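Local coordinates for afamin (Homo sapiens, PDB 6FAK), which carries hydrophobic molecules in body fluids, binds vitamin E and keeps lipidated Wnt proteins soluble and active, at residues Leu456-Leu461 against Pro487-Leu492; Lys396-Gln399 against Gly405-Tyr408; Lys496-Pro501 against Leu536-Thr541; Phe216-Ile221 against Ser243-Cys248. All blocks are in the same frame, centred on the assembly; numbering follows the deposited sequence. Where two conformers were deposited one is given.

Contact 1: Leu456-Leu461 against Pro487-Leu492; sequences LVFGEL and PCFESL
Phe458 and Phe489 mark the closest backbone approach of helices 446-462 and 485-490, their CA atoms 8.2 Å apart, a gap that leaves room for one ring from each side. Both CB atoms point into that gap, and the two rings lie over each other as an offset stack, with centroids 4.4 Å apart and planes only 13° from parallel. The side chains slide past one another in opposite directions. Phe458 CD1 therefore lies above the middle of the Phe489 ring, 3.6 Å from Phe489 CG, whereas Phe489 CG lies nearer the rim of the Phe458 ring. Phe489 CB adds a CH-pi contact, 4.1 Å from the Phe458 centroid and 15° off the ring normal. The first torsion of Phe458 (chi1 -56°) sets CG opposite its own carbonyl carbon and carries the ring out toward helix 485-490.

Leu461, one turn further on, completes the apolar patch: its CD2 lies 3.7 Å from Phe489 CE1 and in the plane of the Phe458 ring, at its edge. Within 487-492, Ser491 OG donates to Cys488 O at 2.7 Å, in the carbonyl plane on a lone pair, while Ser491 N also bonds to that oxygen. Phe489 also packs on Val474, Cys477 and Cys478, so its ring is wedged between helices 446-462 and 472-479. Cys488 is bonded to Cys477, and Cys478 to Cys462; these bridges through two adjacent cysteines form the paired disulfide that ties three helices together in albumin-family domains.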
loop_
_atom_site.group_PDB
_atom_site.type_symbol
_atom_site.label_atom_id
_atom_site.label_comp_id
_atom_site.label_asym_id
_atom_site.label_seq_id
_atom_site.Cartn_x
_atom_site.Cartn_y
_atom_site.Cartn_z
ATOM N N LEU A 456 6.225 -3.043 -2.499
ATOM C CA LEU A 456 5.237 -2.074 -2.088
ATOM C C LEU A 456 5.790 -0.712 -1.717
ATOM O O LEU A 456 5.073 0.264 -1.767
ATOM C CB LEU A 456 4.428 -2.577 -0.901
ATOM C CG LEU A 456 3.727 -3.936 -1.045
ATOM C CD1 LEU A 456 3.002 -4.272 0.265
ATOM C CD2 LEU A 456 2.860 -3.992 -2.278
ATOM N N VAL A 457 7.005 -0.648 -1.268
ATOM C CA VAL A 457 7.610 0.647 -0.940
ATOM C C VAL A 457 7.617 1.553 -2.184
ATOM O O VAL A 457 7.157 2.696 -2.128
ATOM C CB VAL A 457 9.053 0.459 -0.423
ATOM C CG1 VAL A 457 9.725 1.797 -0.148
ATOM C CG2 VAL A 457 9.013 -0.361 0.865
ATOM N N PHE A 458 8.105 1.029 -3.313
ATOM C CA PHE A 458 8.268 1.872 -4.521
ATOM C C PHE A 458 6.913 2.190 -5.128
ATOM O O PHE A 458 6.742 3.240 -5.782
ATOM C CB PHE A 458 9.365 1.312 -5.468
ATOM C CG PHE A 458 10.693 1.167 -4.745
ATOM C CD1 PHE A 458 11.408 2.313 -4.326
ATOM C CD2 PHE A 458 11.170 -0.078 -4.355
ATOM C CE1 PHE A 458 12.610 2.215 -3.597
ATOM C CE2 PHE A 458 12.362 -0.197 -3.628
ATOM C CZ PHE A 458 13.083 0.944 -3.247
ATOM N N GLY A 459 5.917 1.378 -4.804
ATOM C CA GLY A 459 4.524 1.743 -5.096
ATOM C C GLY A 459 4.005 2.955 -4.360
ATOM O O GLY A 459 3.288 3.769 -4.928
ATOM N N GLU A 460 4.371 3.072 -3.088
ATOM C CA GLU A 460 4.078 4.269 -2.272
ATOM C C GLU A 460 4.795 5.516 -2.837
ATOM O O GLU A 460 4.218 6.599 -2.943
ATOM C CB GLU A 460 4.575 4.042 -0.851
ATOM C CG GLU A 460 3.809 4.802 0.204
ATOM C CD GLU A 460 2.706 3.988 0.861
ATOM O OE1 GLU A 460 2.731 2.732 0.834
ATOM O OE2 GLU A 460 1.819 4.640 1.426
ATOM N N LEU A 461 6.074 5.340 -3.151
ATOM C CA LEU A 461 6.923 6.384 -3.682
ATOM C C LEU A 461 6.457 6.972 -5.018
ATOM O O LEU A 461 6.532 8.153 -5.248
ATOM C CB LEU A 461 8.336 5.798 -3.910
ATOM C CG LEU A 461 9.494 6.671 -4.404
ATOM C CD1 LEU A 461 9.612 7.897 -3.566
ATOM C CD2 LEU A 461 10.797 5.894 -4.278
ATOM N N PRO A 487 14.574 -3.617 -9.075
ATOM C CA PRO A 487 15.936 -3.600 -9.676
ATOM C C PRO A 487 16.423 -2.241 -10.239
ATOM O O PRO A 487 17.590 -1.916 -10.081
ATOM C CB PRO A 487 15.856 -4.644 -10.785
ATOM C CG PRO A 487 14.736 -5.557 -10.379
ATOM C CD PRO A 487 13.768 -4.773 -9.543
ATOM N N CYS A 488 15.533 -1.478 -10.859
ATOM C CA CYS A 488 15.837 -0.144 -11.363
ATOM C C CYS A 488 16.270 0.826 -10.224
ATOM O O CYS A 488 17.334 1.470 -10.321
ATOM C CB CYS A 488 14.635 0.446 -12.089
ATOM S SG CYS A 488 15.008 1.977 -12.936
ATOM N N PHE A 489 15.444 0.907 -9.187
ATOM C CA PHE A 489 15.744 1.683 -7.986
ATOM C C PHE A 489 17.089 1.318 -7.335
ATOM O O PHE A 489 17.845 2.219 -6.949
ATOM C CB PHE A 489 14.612 1.593 -6.971
ATOM C CG PHE A 489 13.581 2.634 -7.191
ATOM C CD1 PHE A 489 13.847 3.958 -6.838
ATOM C CD2 PHE A 489 12.391 2.346 -7.824
ATOM C CE1 PHE A 489 12.924 4.964 -7.096
ATOM C CE2 PHE A 489 11.434 3.363 -8.074
ATOM C CZ PHE A 489 11.701 4.672 -7.703
ATOM N N GLU A 490 17.389 0.008 -7.283
ATOM C CA GLU A 490 18.672 -0.510 -6.766
ATOM C C GLU A 490 19.879 -0.074 -7.579
ATOM O O GLU A 490 20.963 -0.072 -7.053
ATOM C CB GLU A 490 18.694 -2.063 -6.689
ATOM C CG GLU A 490 17.614 -2.760 -5.844
ATOM C CD GLU A 490 17.475 -2.253 -4.436
ATOM O OE1 GLU A 490 18.510 -1.996 -3.787
ATOM O OE2 GLU A 490 16.325 -2.137 -3.961
ATOM N N SER A 491 19.700 0.263 -8.840
ATOM C CA SER A 491 20.770 0.725 -9.670
ATOM C C SER A 491 21.088 2.237 -9.584
ATOM O O SER A 491 22.063 2.660 -10.171
ATOM C CB SER A 491 20.478 0.356 -11.126
ATOM O OG SER A 491 19.564 1.279 -11.743
ATOM N N LEU A 492 20.254 3.029 -8.907
ATOM C CA LEU A 492 20.371 4.483 -8.925
ATOM C C LEU A 492 21.549 4.964 -8.100
ATOM O O LEU A 492 21.854 4.409 -7.095
ATOM C CB LEU A 492 19.094 5.149 -8.405
ATOM C CG LEU A 492 17.828 4.937 -9.236
ATOM C CD1 LEU A 492 16.666 5.778 -8.714
ATOM C CD2 LEU A 492 18.056 5.210 -10.718
#

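Contact 2: Lys396-Gln399 against Gly405-Tyr408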
loop_
_atom_site.group_PDB
_atom_site.type_symbol
_atom_site.label_atom_id
_atom_site.label_comp_id
_atom_site.label_asym_id
_atom_site.label_seq_id
_atom_site.Cartn_x
_atom_site.Cartn_y
_atom_site.Cartn_z
ATOM N N LYS A 396 20.962 -11.158 5.461
ATOM C CA LYS A 396 22.162 -11.351 6.271
ATOM C C LYS A 396 22.529 -10.018 6.970
ATOM O O LYS A 396 22.830 -10.006 8.168
ATOM C CB LYS A 396 23.330 -11.841 5.401
ATOM C CG LYS A 396 24.585 -12.260 6.163
ATOM C CD LYS A 396 24.277 -13.167 7.356
ATOM C CE LYS A 396 25.490 -13.959 7.824
ATOM N NZ LYS A 396 26.699 -13.124 8.105
ATOM N N HIS A 397 22.484 -8.929 6.208
ATOM C CA HIS A 397 22.695 -7.581 6.724
ATOM C C HIS A 397 21.719 -7.273 7.861
ATOM O O HIS A 397 22.134 -6.736 8.873
ATOM C CB HIS A 397 22.606 -6.515 5.614
ATOM C CG HIS A 397 23.795 -6.489 4.704
ATOM N ND1 HIS A 397 25.091 -6.576 5.171
ATOM C CD2 HIS A 397 23.887 -6.396 3.359
ATOM C CE1 HIS A 397 25.927 -6.535 4.149
ATOM N NE2 HIS A 397 25.220 -6.442 3.035
ATOM N N PHE A 398 20.440 -7.619 7.693
ATOM C CA PHE A 398 19.464 -7.570 8.791
ATOM C C PHE A 398 19.846 -8.402 10.034
ATOM O O PHE A 398 19.750 -7.889 11.194
ATOM C CB PHE A 398 18.089 -7.990 8.302
ATOM C CG PHE A 398 17.060 -8.111 9.395
ATOM C CD1 PHE A 398 16.525 -6.982 9.971
ATOM C CD2 PHE A 398 16.572 -9.351 9.789
ATOM C CE1 PHE A 398 15.551 -7.078 10.963
ATOM C CE2 PHE A 398 15.598 -9.460 10.777
ATOM C CZ PHE A 398 15.094 -8.319 11.379
ATOM N N GLN A 399 20.297 -9.643 9.829
ATOM C CA GLN A 399 20.770 -10.474 10.941
ATOM C C GLN A 399 21.954 -9.788 11.680
ATOM O O GLN A 399 21.970 -9.723 12.900
ATOM C CB GLN A 399 21.172 -11.885 10.469
ATOM C CG GLN A 399 20.081 -12.725 9.798
ATOM C CD GLN A 399 19.065 -13.357 10.746
ATOM O OE1 GLN A 399 17.855 -13.284 10.499
ATOM N NE2 GLN A 399 19.544 -13.999 11.816
ATOM N N GLY A 405 19.653 -0.604 12.799
ATOM C CA GLY A 405 20.921 -0.494 12.047
ATOM C C GLY A 405 20.751 -0.610 10.540
ATOM O O GLY A 405 21.333 0.161 9.771
ATOM N N LEU A 406 19.925 -1.557 10.111
ATOM C CA LEU A 406 19.613 -1.692 8.710
ATOM C C LEU A 406 18.801 -0.500 8.224
ATOM O O LEU A 406 19.013 -0.061 7.120
ATOM C CB LEU A 406 18.808 -2.982 8.402
ATOM C CG LEU A 406 18.613 -3.294 6.900
ATOM C CD1 LEU A 406 19.896 -3.276 6.074
ATOM C CD2 LEU A 406 17.904 -4.624 6.711
ATOM N N LYS A 407 17.845 -0.039 9.035
ATOM C CA LYS A 407 17.009 1.115 8.694
ATOM C C LYS A 407 17.876 2.348 8.371
ATOM O O LYS A 407 17.632 3.011 7.361
ATOM C CB LYS A 407 15.998 1.419 9.790
ATOM C CG LYS A 407 15.034 2.548 9.463
ATOM C CD LYS A 407 13.862 2.706 10.416
ATOM C CE LYS A 407 14.198 2.686 11.911
ATOM N NZ LYS A 407 15.433 3.395 12.329
ATOM N N TYR A 408 18.915 2.589 9.176
ATOM C CA TYR A 408 19.784 3.752 8.993
ATOM C C TYR A 408 20.512 3.700 7.662
ATOM O O TYR A 408 20.659 4.737 6.975
ATOM C CB TYR A 408 20.756 3.864 10.194
ATOM C CG TYR A 408 20.069 3.980 11.537
ATOM C CD1 TYR A 408 18.876 4.705 11.682
ATOM C CD2 TYR A 408 20.603 3.369 12.669
ATOM C CE1 TYR A 408 18.266 4.831 12.910
ATOM C CE2 TYR A 408 19.997 3.469 13.904
ATOM C CZ TYR A 408 18.842 4.198 14.021
ATOM O OH TYR A 408 18.197 4.283 15.212
#
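Apolar packing of Leu406 on Phe398 and His397 accounts for the whole contact, with 121 Å² buried on both sides together. The principal touch is made by one methyl: Leu406 CD2 rests 3.7 Å from Phe398 CB and 3.9 Å from Phe398 CA, so it meets the root of the side chain and the helix backbone. The same methyl comes within 4.3 Å of Phe398 CD1, reaching the ring obliquely. The other branch serves the neighbouring residue, with Leu406 CD1 lying 4.2 Å from His397 CB; the imidazole itself leads away from this spot. With chi1 at -172°, Leu406 sends CG opposite its backbone N, and from there the two methyls divide between the adjacent residues. Phe398 (chi1 174°) likewise sets CG opposite its backbone N, and its side chain touches Phe437 and Thr438 of helix 423-440. Phe437 also touches Leu406.

The backbone geometry explains how residues so close in sequence can meet side by side. The CA atoms of Phe398 and Leu406 are 5.9 Å apart, about half the separation expected for eight residues of a straight alpha helix. The long helical run 376-417 must therefore bend sharply between Gln399 and Gly405, as albumin folds do where the long helix entering domain III gives way to the next helix.

Polar interactions do not cross between the segments; Lys407 NZ instead forms a salt bridge with Asp527 of helix 521-536. A separate aromatic contact joins Tyr408 to Phe549 of helix 542-560, the two rings meeting edge to face.

Contact 3: Lys496-Pro501 against Leu536-Thr541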
loop_
_atom_site.group_PDB
_atom_site.type_symbol
_atom_site.label_atom_id
_atom_site.label_comp_id
_atom_site.label_asym_id
_atom_site.label_seq_id
_atom_site.Cartn_x
_atom_site.Cartn_y
_atom_site.Cartn_z
ATOM N N LYS A 496 23.330 14.107 -7.792
ATOM C CA LYS A 496 24.368 15.113 -7.472
ATOM C C LYS A 496 24.034 16.561 -7.842
ATOM O O LYS A 496 24.791 17.448 -7.516
ATOM C CB LYS A 496 25.723 14.741 -8.039
ATOM C CG LYS A 496 26.414 13.635 -7.258
ATOM C CD LYS A 496 26.389 12.366 -8.070
ATOM C CE LYS A 496 26.853 11.147 -7.293
ATOM N NZ LYS A 496 26.163 9.968 -7.894
ATOM N N THR A 497 22.888 16.792 -8.450
ATOM C CA THR A 497 22.429 18.160 -8.730
ATOM C C THR A 497 21.735 18.815 -7.517
ATOM O O THR A 497 21.463 20.013 -7.526
ATOM C CB THR A 497 21.451 18.174 -9.921
ATOM O OG1 THR A 497 20.183 17.573 -9.574
ATOM C CG2 THR A 497 22.038 17.411 -11.145
ATOM N N TYR A 498 21.408 18.019 -6.498
ATOM C CA TYR A 498 20.643 18.505 -5.393
ATOM C C TYR A 498 21.425 19.526 -4.558
ATOM O O TYR A 498 22.562 19.311 -4.231
ATOM C CB TYR A 498 20.190 17.326 -4.509
ATOM C CG TYR A 498 19.504 17.727 -3.232
ATOM C CD1 TYR A 498 18.167 18.153 -3.211
ATOM C CD2 TYR A 498 20.164 17.636 -2.023
ATOM C CE1 TYR A 498 17.554 18.496 -1.995
ATOM C CE2 TYR A 498 19.547 17.994 -0.835
ATOM C CZ TYR A 498 18.251 18.410 -0.842
ATOM O OH TYR A 498 17.652 18.693 0.364
ATOM N N VAL A 499 20.749 20.603 -4.191
ATOM C CA VAL A 499 21.227 21.577 -3.200
ATOM C C VAL A 499 20.119 21.817 -2.177
ATOM O O VAL A 499 19.017 22.186 -2.547
ATOM C CB VAL A 499 21.648 22.931 -3.880
ATOM C CG1 VAL A 499 22.082 23.993 -2.835
ATOM C CG2 VAL A 499 22.797 22.671 -4.876
ATOM N N PRO A 500 20.393 21.553 -0.881
ATOM C CA PRO A 500 19.343 21.631 0.153
ATOM C C PRO A 500 18.962 23.088 0.447
ATOM O O PRO A 500 19.758 23.981 0.182
ATOM C CB PRO A 500 20.050 21.046 1.384
ATOM C CG PRO A 500 21.483 21.394 1.168
ATOM C CD PRO A 500 21.703 21.202 -0.309
ATOM N N PRO A 501 17.772 23.324 1.007
ATOM C CA PRO A 501 17.526 24.614 1.629
ATOM C C PRO A 501 18.381 24.770 2.896
ATOM O O PRO A 501 19.059 23.843 3.287
ATOM C CB PRO A 501 16.067 24.501 2.009
ATOM C CG PRO A 501 15.974 23.064 2.486
ATOM C CD PRO A 501 16.809 22.294 1.521
ATOM N N LEU A 536 21.639 17.704 4.435
ATOM C CA LEU A 536 22.602 18.780 4.729
ATOM C C LEU A 536 24.021 18.476 4.162
ATOM O O LEU A 536 24.638 19.329 3.516
ATOM C CB LEU A 536 22.641 19.073 6.204
ATOM C CG LEU A 536 23.757 20.099 6.575
ATOM C CD1 LEU A 536 23.523 21.470 5.973
ATOM C CD2 LEU A 536 23.877 20.156 8.085
ATOM N N LYS A 537 24.467 17.248 4.351
ATOM C CA LYS A 537 25.797 16.778 3.997
ATOM C C LYS A 537 25.759 15.747 2.850
ATOM O O LYS A 537 26.492 14.749 2.876
ATOM C CB LYS A 537 26.412 16.152 5.246
ATOM C CG LYS A 537 26.524 17.077 6.445
ATOM C CD LYS A 537 27.459 18.225 6.139
ATOM C CE LYS A 537 28.127 18.755 7.416
ATOM N NZ LYS A 537 28.454 20.189 7.255
ATOM N N HIS A 538 24.879 15.981 1.878
ATOM C CA HIS A 538 24.704 15.088 0.723
ATOM C C HIS A 538 25.994 14.764 -0.050
ATOM O O HIS A 538 26.088 13.679 -0.642
ATOM C CB HIS A 538 23.637 15.648 -0.254
ATOM C CG HIS A 538 24.043 16.915 -0.946
ATOM N ND1 HIS A 538 24.566 16.929 -2.226
ATOM C CD2 HIS A 538 23.996 18.210 -0.550
ATOM C CE1 HIS A 538 24.846 18.171 -2.571
ATOM N NE2 HIS A 538 24.519 18.969 -1.578
ATOM N N GLU A 539 26.950 15.699 -0.038
ATOM C CA GLU A 539 28.265 15.526 -0.670
ATOM C C GLU A 539 29.116 14.394 -0.064
ATOM O O GLU A 539 29.867 13.737 -0.772
ATOM C CB GLU A 539 29.051 16.867 -0.705
ATOM C CG GLU A 539 29.669 17.357 0.609
ATOM C CD GLU A 539 28.700 18.022 1.594
ATOM O OE1 GLU A 539 29.239 18.550 2.606
ATOM O OE2 GLU A 539 27.450 18.050 1.382
ATOM N N LEU A 540 28.969 14.163 1.231
ATOM C CA LEU A 540 29.707 13.113 1.950
ATOM C C LEU A 540 29.363 11.702 1.473
ATOM O O LEU A 540 28.260 11.451 0.956
ATOM C CB LEU A 540 29.457 13.203 3.485
ATOM C CG LEU A 540 29.919 14.465 4.222
ATOM C CD1 LEU A 540 29.918 14.225 5.727
ATOM C CD2 LEU A 540 31.268 14.973 3.724
ATOM N N THR A 541 30.316 10.776 1.618
ATOM C CA THR A 541 30.065 9.377 1.276
ATOM C C THR A 541 29.110 8.754 2.304
ATOM O O THR A 541 29.028 9.217 3.420
ATOM C CB THR A 541 31.351 8.485 1.273
ATOM O OG1 THR A 541 31.902 8.433 2.602
ATOM C CG2 THR A 541 32.440 8.974 0.277
#
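The extended linker between the two helical subdomains of the third albumin domain passes here over the turn that joins helices 521-536 and 542-560, and Tyr498 and Pro500 of the linker meet His538 of the turn. The CA atoms of Tyr498 and His538 are 8.1 Å apart. In the conformer described, Tyr498 presents its edge to one face of the imidazole: CD2 is 4.1 Å from His538 CG, the centroids are 5.5 Å apart and the planes stand at 81°, which makes this a T-shaped pair. Tyr498 CD2 sits toward the rim of the imidazole. With chi1 of His538 at 67°, CG lies between the backbone N and the carbonyl carbon, which turns one ring face to Tyr498 CD2.

Pro500 adds van der Waals packing, its CD 3.8 Å from His538 CD2, and the two side chains cross at nearly a right angle. Tyr498 O lies nearest His538 CE1, at 3.0 Å; His538 NE2 is 3.3 Å from the same oxygen, but the angle is too poor for a hydrogen bond. Because His538 has a second deposited conformer, these ring distances hold for one copy.

Residues 537-540 form a type I beta turn, closed by Leu540 N to Lys537 O at 3.0 Å. Thr541 then N-caps helix 542-560, and its own N bonds to Glu544 OE1, in the manner of a capping box. Tyr498 further touches Pro419, another loop residue. The result is loop-on-loop packing, with the subdomain linker set against the turn between helices 521-536 and 542-560 of the third albumin domain.

Contact 4: Phe216-Ile221 against Ser243-Cys248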
loop_
_atom_site.group_PDB
_atom_site.type_symbol
_atom_site.label_atom_id
_atom_site.label_comp_id
_atom_site.label_asym_id
_atom_site.label_seq_id
_atom_site.Cartn_x
_atom_site.Cartn_y
_atom_site.Cartn_z
ATOM N N PHE A 216 -2.283 -9.109 -15.182
ATOM C CA PHE A 216 -1.275 -10.144 -14.935
ATOM C C PHE A 216 -0.935 -10.352 -13.448
ATOM O O PHE A 216 -0.693 -11.492 -13.002
ATOM C CB PHE A 216 -0.060 -9.968 -15.846
ATOM C CG PHE A 216 -0.327 -10.453 -17.235
ATOM C CD1 PHE A 216 -1.137 -9.711 -18.116
ATOM C CD2 PHE A 216 0.115 -11.689 -17.651
ATOM C CE1 PHE A 216 -1.420 -10.177 -19.407
ATOM C CE2 PHE A 216 -0.184 -12.170 -18.931
ATOM C CZ PHE A 216 -0.958 -11.442 -19.801
ATOM N N ILE A 217 -1.021 -9.265 -12.688
ATOM C CA ILE A 217 -0.888 -9.335 -11.247
ATOM C C ILE A 217 -1.934 -10.272 -10.648
ATOM O O ILE A 217 -1.597 -11.057 -9.802
ATOM C CB ILE A 217 -1.031 -7.945 -10.552
ATOM C CG1 ILE A 217 0.129 -7.053 -10.922
ATOM C CG2 ILE A 217 -1.104 -8.083 -9.016
ATOM C CD1 ILE A 217 -0.042 -5.642 -10.388
ATOM N N TYR A 218 -3.193 -10.163 -11.078
ATOM C CA TYR A 218 -4.274 -10.943 -10.502
ATOM C C TYR A 218 -4.174 -12.395 -10.959
ATOM O O TYR A 218 -4.519 -13.333 -10.219
ATOM C CB TYR A 218 -5.688 -10.352 -10.814
ATOM C CG TYR A 218 -5.828 -8.825 -10.920
ATOM C CD1 TYR A 218 -5.357 -7.981 -9.901
ATOM C CD2 TYR A 218 -6.502 -8.233 -11.999
ATOM C CE1 TYR A 218 -5.486 -6.583 -10.010
ATOM C CE2 TYR A 218 -6.677 -6.853 -12.090
ATOM C CZ TYR A 218 -6.152 -6.017 -11.104
ATOM O OH TYR A 218 -6.274 -4.637 -11.237
ATOM N N ILE A 219 -3.733 -12.614 -12.194
ATOM C CA ILE A 219 -3.532 -13.995 -12.656
ATOM C C ILE A 219 -2.485 -14.633 -11.779
ATOM O O ILE A 219 -2.658 -15.779 -11.303
ATOM C CB ILE A 219 -3.109 -14.096 -14.144
ATOM C CG1 ILE A 219 -4.222 -13.617 -15.091
ATOM C CG2 ILE A 219 -2.723 -15.554 -14.479
ATOM C CD1 ILE A 219 -3.733 -13.236 -16.486
ATOM N N ALA A 220 -1.388 -13.909 -11.547
ATOM C CA ALA A 220 -0.297 -14.503 -10.766
ATOM C C ALA A 220 -0.728 -14.805 -9.333
ATOM O O ALA A 220 -0.482 -15.881 -8.884
ATOM C CB ALA A 220 0.960 -13.646 -10.782
ATOM N N ILE A 221 -1.404 -13.863 -8.647
ATOM C CA ILE A 221 -1.817 -14.037 -7.247
ATOM C C ILE A 221 -2.878 -15.130 -7.102
ATOM O O ILE A 221 -2.792 -15.990 -6.197
ATOM C CB ILE A 221 -2.404 -12.735 -6.643
ATOM C CG1 ILE A 221 -1.309 -11.680 -6.447
ATOM C CG2 ILE A 221 -3.079 -12.993 -5.275
ATOM C CD1 ILE A 221 -1.862 -10.276 -6.212
ATOM N N SER A 243 -12.521 -5.638 -12.603
ATOM C CA SER A 243 -13.654 -4.713 -12.386
ATOM C C SER A 243 -13.711 -4.195 -10.961
ATOM O O SER A 243 -13.912 -3.009 -10.753
ATOM C CB SER A 243 -15.017 -5.400 -12.766
ATOM O OG SER A 243 -14.974 -5.589 -14.162
ATOM N N ASN A 244 -13.500 -5.076 -9.988
ATOM C CA ASN A 244 -13.448 -4.725 -8.593
ATOM C C ASN A 244 -12.377 -3.664 -8.312
ATOM O O ASN A 244 -12.670 -2.645 -7.659
ATOM C CB ASN A 244 -13.190 -6.001 -7.778
ATOM C CG ASN A 244 -13.434 -5.848 -6.299
ATOM O OD1 ASN A 244 -13.890 -4.806 -5.801
ATOM N ND2 ASN A 244 -13.184 -6.946 -5.578
ATOM N N TYR A 245 -11.150 -3.874 -8.786
ATOM C CA TYR A 245 -10.120 -2.822 -8.694
ATOM C C TYR A 245 -10.472 -1.532 -9.457
ATOM O O TYR A 245 -10.197 -0.480 -8.953
ATOM C CB TYR A 245 -8.725 -3.299 -9.117
ATOM C CG TYR A 245 -8.085 -4.020 -8.021
ATOM C CD1 TYR A 245 -7.301 -3.346 -7.099
ATOM C CD2 TYR A 245 -8.257 -5.364 -7.870
ATOM C CE1 TYR A 245 -6.712 -4.017 -6.064
ATOM C CE2 TYR A 245 -7.667 -6.035 -6.838
ATOM C CZ TYR A 245 -6.892 -5.342 -5.934
ATOM O OH TYR A 245 -6.350 -5.993 -4.869
ATOM N N ASP A 246 -11.093 -1.616 -10.633
ATOM C CA ASP A 246 -11.466 -0.413 -11.357
ATOM C C ASP A 246 -12.316 0.543 -10.456
ATOM O O ASP A 246 -12.036 1.756 -10.398
ATOM C CB ASP A 246 -12.199 -0.693 -12.693
ATOM C CG ASP A 246 -11.258 -1.253 -13.801
ATOM O OD1 ASP A 246 -9.997 -1.202 -13.682
ATOM O OD2 ASP A 246 -11.819 -1.803 -14.782
ATOM N N GLY A 247 -13.331 0.009 -9.786
ATOM C CA GLY A 247 -14.241 0.836 -8.970
ATOM C C GLY A 247 -13.577 1.246 -7.661
ATOM O O GLY A 247 -13.738 2.372 -7.191
ATOM N N CYS A 248 -12.877 0.301 -7.041
ATOM C CA CYS A 248 -12.285 0.541 -5.754
ATOM C C CYS A 248 -11.175 1.599 -5.911
ATOM O O CYS A 248 -11.074 2.495 -5.063
ATOM C CB CYS A 248 -11.767 -0.754 -5.139
ATOM S SG CYS A 248 -13.019 -1.964 -4.620
HETATM O O HOH W 1 -8.383 -3.480 -13.033
#
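Tyr218 on helix 216-225 reaches across to Tyr245 on helix 231-250, within the region of the second albumin domain that forms the pocket for hydrophobic ligands. The CA atoms of the pair are 10.2 Å apart, so the phenol ring must span the gap. At its root, Tyr218 CB is still 6.2 Å from Tyr245 CE2, and the side chain leans on Val241 and Ser242 of the facing helix. A chi1 of -33°, displaced from the usual staggered value, swings the ring toward Tyr245.

Further out, Tyr218 CE1 comes over one face of the Tyr245 ring, 3.7 Å from Tyr245 CD2, and CZ follows close to the same atom. The planes are only 14° apart, but with centroids 5.1 Å apart the rings have slid so far that they barely overlap. Tyr245 also meets Phe153 and Tyr198, and a tetraethylene glycol lies about 4 Å from its side chain, probably left from crystallisation. At the tip, Tyr218 OH passes the ring and lies 3.5 Å from Tyr245 CB. That hydroxyl hydrogen-bonds to a water at 3.0 Å, which donates to Asp246 OD1 at 2.9 Å.

Overall arrangement
Followed from the N terminus, the four contacts come strictly in series: none nests within another and none crosses. Contact 4 comes first, joining two helices of the second albumin domain across 21 intervening residues. The other three belong to the third. Contact 2 spans only five residues, at the bend of one long helical run; contact 1 closes a loop of 25 residues between helices 446-462 and 485-490; contact 3, beginning a few residues later, closes a loop of 34 residues and brings the subdomain linker against a turn between helices. Contacts 1 and 4 have centres about 21 Å apart, whereas contacts 3 and 4, about 41 Å apart between centres, lie on opposite sides of the chain's centre.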